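Local coordinates for ScaE cell-surface anchored scaffoldin protein (Ruminococcus flavefaciens, PDB 2ZF9) that serves as a cell-surface anchoring scaffoldin of the cellulosome, this piece being its type III cohesin, a dockerin-binding module, at residues Thr52-Val57 with Asp123-Ser128. Residues are numbered along the deposited sequence; the frame is centred on the assembly and turned at random.
Sequences TMELSV and DGVLWS
Glu54 lies against Val125 on the face of the sheet that also carries Ser56 and Ser128. Its CB is 4.1 Å from Val125 CG1. Glu54 CG follows at 4.0 Å from Val125 CG1, set anti to the carbonyl carbon (chi1 -65°). The chain then runs extended across the valine at about a right angle. The carboxylate carbon CD meets Val125 CG2 at 3.5 Å, and both carboxylate oxygens touch that methyl too. Glu54 OE2 accepts a bond of 2.6 Å from a water, which has only a weak link to Ser128 OG. An alanine in place of Glu54 would probably leave Val125 CG2 without its cover and this water without its carboxylate partner.

The backbones pair antiparallel around a classic beta bulge. Two residues of one strand, Leu126 and Trp127, stand opposite the single Leu55 of the other, and Leu55 O accepts from Leu126 N at 2.8 Å and from Trp127 N at 3.2 Å. Both donors lie in the carbonyl plane. Leu55 N returns a bond to Trp127 O. Past the bulge, Val57 and Gly124 form a hydrogen-bonded pair through both backbone N-H groups. On the other face, Val57 CG2 rests on Leu126 CB at 4.1 Å, while Leu55 CD2 reaches Trp127 CD1 obliquely at 4.4 Å. At the end of the pairing, the Asp123 carboxylate bonds to the backbone N of Gly59 and Ala60, tying the residue just before strand 124-132 to those that follow strand 50-58.

Strands 50-58 and 124-132 are thus neighbours in the cohesin jelly-roll beta-sandwich. Strand 33-41 pairs with 50-58 along its other edge. Leu55 and Leu126 pack inward on Leu69 of strand 66-73, and backbone bonds link Leu126 to Gly91 and Val125 to Ala93.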
ATOM      1  N   THR A  52      -5.854  -3.653 -12.520  1.00 22.35           N
ATOM      2  CA  THR A  52      -4.829  -4.227 -11.646  1.00 23.35           C
ATOM      3  C   THR A  52      -3.979  -3.134 -11.007  1.00 21.42           C
ATOM      4  O   THR A  52      -3.364  -2.325 -11.699  1.00 20.62           O
ATOM      5  CB  THR A  52      -3.922  -5.194 -12.422  1.00 24.94           C
ATOM      6  OG1 THR A  52      -4.728  -6.286 -12.867  1.00 26.78           O
ATOM      7  CG2 THR A  52      -2.791  -5.749 -11.494  1.00 23.56           C
HETATM    8  N   MSE A  53      -3.977  -3.105  -9.676  1.00 17.14           N
HETATM    9  CA  MSE A  53      -3.208  -2.128  -8.906  1.00 18.19           C
HETATM   10  C   MSE A  53      -2.125  -2.843  -8.107  1.00 18.31           C
HETATM   11  O   MSE A  53      -2.303  -4.005  -7.729  1.00 17.70           O
HETATM   12  CB  MSE A  53      -4.154  -1.386  -7.952  1.00 15.56           C
HETATM   13  CG  MSE A  53      -5.327  -0.638  -8.670  1.00 19.75           C
HETATM   14 SE   MSE A  53      -4.598   0.860  -9.750  1.00 30.97          SE
HETATM   15  CE  MSE A  53      -4.287   2.132  -8.244  1.00 19.87           C
ATOM     16  N   GLU A  54      -1.006  -2.155  -7.867  1.00 19.64           N
ATOM     17  CA  GLU A  54       0.136  -2.710  -7.120  1.00 20.42           C
ATOM     18  C   GLU A  54       0.596  -1.803  -5.993  1.00 21.75           C
ATOM     19  O   GLU A  54       0.757  -0.594  -6.182  1.00 17.74           O
ATOM     20  CB  GLU A  54       1.332  -2.956  -8.058  1.00 19.85           C
ATOM     21  CG  GLU A  54       1.041  -4.030  -9.117  1.00 22.12           C
ATOM     22  CD  GLU A  54       2.077  -4.089 -10.220  1.00 24.88           C
ATOM     23  OE1 GLU A  54       2.729  -3.060 -10.552  1.00 23.69           O
ATOM     24  OE2 GLU A  54       2.239  -5.206 -10.745  1.00 32.50           O
ATOM     25  N   LEU A  55       0.815  -2.402  -4.824  1.00 20.21           N
ATOM     26  CA  LEU A  55       1.558  -1.759  -3.762  1.00 19.39           C
ATOM     27  C   LEU A  55       2.989  -2.263  -3.841  1.00 17.83           C
ATOM     28  O   LEU A  55       3.243  -3.467  -3.723  1.00 18.78           O
ATOM     29  CB  LEU A  55       0.947  -2.053  -2.383  1.00 17.00           C
ATOM     30  CG  LEU A  55       1.693  -1.604  -1.106  1.00 20.23           C
ATOM     31  CD1 LEU A  55       1.783  -0.103  -1.013  1.00 18.54           C
ATOM     32  CD2 LEU A  55       0.934  -2.123   0.139  1.00 24.90           C
ATOM     33  N   SER A  56       3.922  -1.334  -4.065  1.00 15.85           N
ATOM     34  CA  SER A  56       5.350  -1.680  -4.206  1.00 20.30           C
ATOM     35  C   SER A  56       6.217  -1.139  -3.080  1.00 20.40           C
ATOM     36  O   SER A  56       5.846  -0.158  -2.425  1.00 19.81           O
ATOM     37  CB  SER A  56       5.881  -1.136  -5.554  1.00 18.65           C
ATOM     38  OG  SER A  56       5.214  -1.812  -6.623  1.00 24.59           O
ATOM     39  N   VAL A  57       7.377  -1.782  -2.890  1.00 18.49           N
ATOM     40  CA  VAL A  57       8.386  -1.407  -1.885  1.00 20.04           C
ATOM     41  C   VAL A  57       9.696  -1.092  -2.607  1.00 18.73           C
ATOM     42  O   VAL A  57      10.088  -1.805  -3.525  1.00 17.74           O
ATOM     43  CB  VAL A  57       8.685  -2.586  -0.917  1.00 20.76           C
ATOM     44  CG1 VAL A  57       9.808  -2.212   0.052  1.00 24.40           C
ATOM     45  CG2 VAL A  57       7.450  -2.995  -0.120  1.00 21.98           C
ATOM     46  N   ASP A 123      12.552  -5.608  -2.466  1.00 19.69           N
ATOM     47  CA  ASP A 123      11.918  -4.527  -3.168  1.00 19.89           C
ATOM     48  C   ASP A 123      11.070  -5.117  -4.294  1.00 19.71           C
ATOM     49  O   ASP A 123      11.226  -6.294  -4.644  1.00 19.01           O
ATOM     50  CB  ASP A 123      12.996  -3.624  -3.756  1.00 18.85           C
ATOM     51  CG  ASP A 123      13.617  -2.714  -2.725  1.00 23.44           C
ATOM     52  OD1 ASP A 123      13.166  -2.673  -1.545  1.00 20.97           O
ATOM     53  OD2 ASP A 123      14.585  -2.022  -3.107  1.00 31.00           O
ATOM     54  N   GLY A 124      10.192  -4.303  -4.863  1.00 18.04           N
ATOM     55  CA  GLY A 124       9.327  -4.753  -5.944  1.00 20.03           C
ATOM     56  C   GLY A 124       7.867  -4.767  -5.512  1.00 19.36           C
ATOM     57  O   GLY A 124       7.490  -4.126  -4.513  1.00 18.41           O
ATOM     58  N   VAL A 125       7.039  -5.503  -6.237  1.00 19.77           N
ATOM     59  CA  VAL A 125       5.595  -5.546  -5.930  1.00 17.14           C
ATOM     60  C   VAL A 125       5.321  -6.424  -4.687  1.00 21.17           C
ATOM     61  O   VAL A 125       5.617  -7.634  -4.675  1.00 18.90           O
ATOM     62  CB  VAL A 125       4.766  -6.112  -7.120  1.00 18.58           C
ATOM     63  CG1 VAL A 125       3.282  -6.282  -6.733  1.00 19.44           C
ATOM     64  CG2 VAL A 125       4.850  -5.183  -8.315  1.00 21.12           C
ATOM     65  N   LEU A 126       4.737  -5.818  -3.653  1.00 18.01           N
ATOM     66  CA  LEU A 126       4.379  -6.550  -2.458  1.00 16.87           C
ATOM     67  C   LEU A 126       2.995  -7.198  -2.619  1.00 19.92           C
ATOM     68  O   LEU A 126       2.806  -8.407  -2.307  1.00 18.40           O
ATOM     69  CB  LEU A 126       4.449  -5.612  -1.235  1.00 17.51           C
ATOM     70  CG  LEU A 126       4.479  -6.225   0.163  1.00 22.61           C
ATOM     71  CD1 LEU A 126       5.812  -6.880   0.408  1.00 15.65           C
ATOM     72  CD2 LEU A 126       4.160  -5.159   1.273  1.00 20.45           C
ATOM     73  N   TRP A 127       2.015  -6.407  -3.089  1.00 16.64           N
ATOM     74  CA  TRP A 127       0.659  -6.927  -3.265  1.00 16.09           C
ATOM     75  C   TRP A 127       0.089  -6.419  -4.559  1.00 17.29           C
ATOM     76  O   TRP A 127       0.346  -5.271  -4.957  1.00 17.83           O
ATOM     77  CB  TRP A 127      -0.259  -6.495  -2.126  1.00 16.19           C
ATOM     78  CG  TRP A 127       0.086  -7.092  -0.854  1.00 19.77           C
ATOM     79  CD1 TRP A 127       0.803  -6.504   0.178  1.00 15.10           C
ATOM     80  CD2 TRP A 127      -0.282  -8.399  -0.402  1.00 21.42           C
ATOM     81  NE1 TRP A 127       0.930  -7.397   1.210  1.00 18.38           N
ATOM     82  CE2 TRP A 127       0.268  -8.560   0.887  1.00 19.23           C
ATOM     83  CE3 TRP A 127      -1.019  -9.457  -0.972  1.00 14.79           C
ATOM     84  CZ2 TRP A 127       0.094  -9.741   1.641  1.00 17.18           C
ATOM     85  CZ3 TRP A 127      -1.188 -10.626  -0.226  1.00 19.29           C
ATOM     86  CH2 TRP A 127      -0.640 -10.753   1.071  1.00 18.48           C
ATOM     87  N   SER A 128      -0.654  -7.291  -5.237  1.00 16.08           N
ATOM     88  CA  SER A 128      -1.399  -6.896  -6.396  1.00 17.64           C
ATOM     89  C   SER A 128      -2.905  -7.118  -6.107  1.00 16.04           C
ATOM     90  O   SER A 128      -3.276  -8.055  -5.413  1.00 15.68           O
ATOM     91  CB  SER A 128      -0.889  -7.758  -7.573  1.00 20.67           C
ATOM     92  OG  SER A 128      -1.757  -7.665  -8.644  1.00 31.51           O
TER
HETATM   93  O   HOH W   1       0.867  -7.406 -10.502  1.00 30.62           O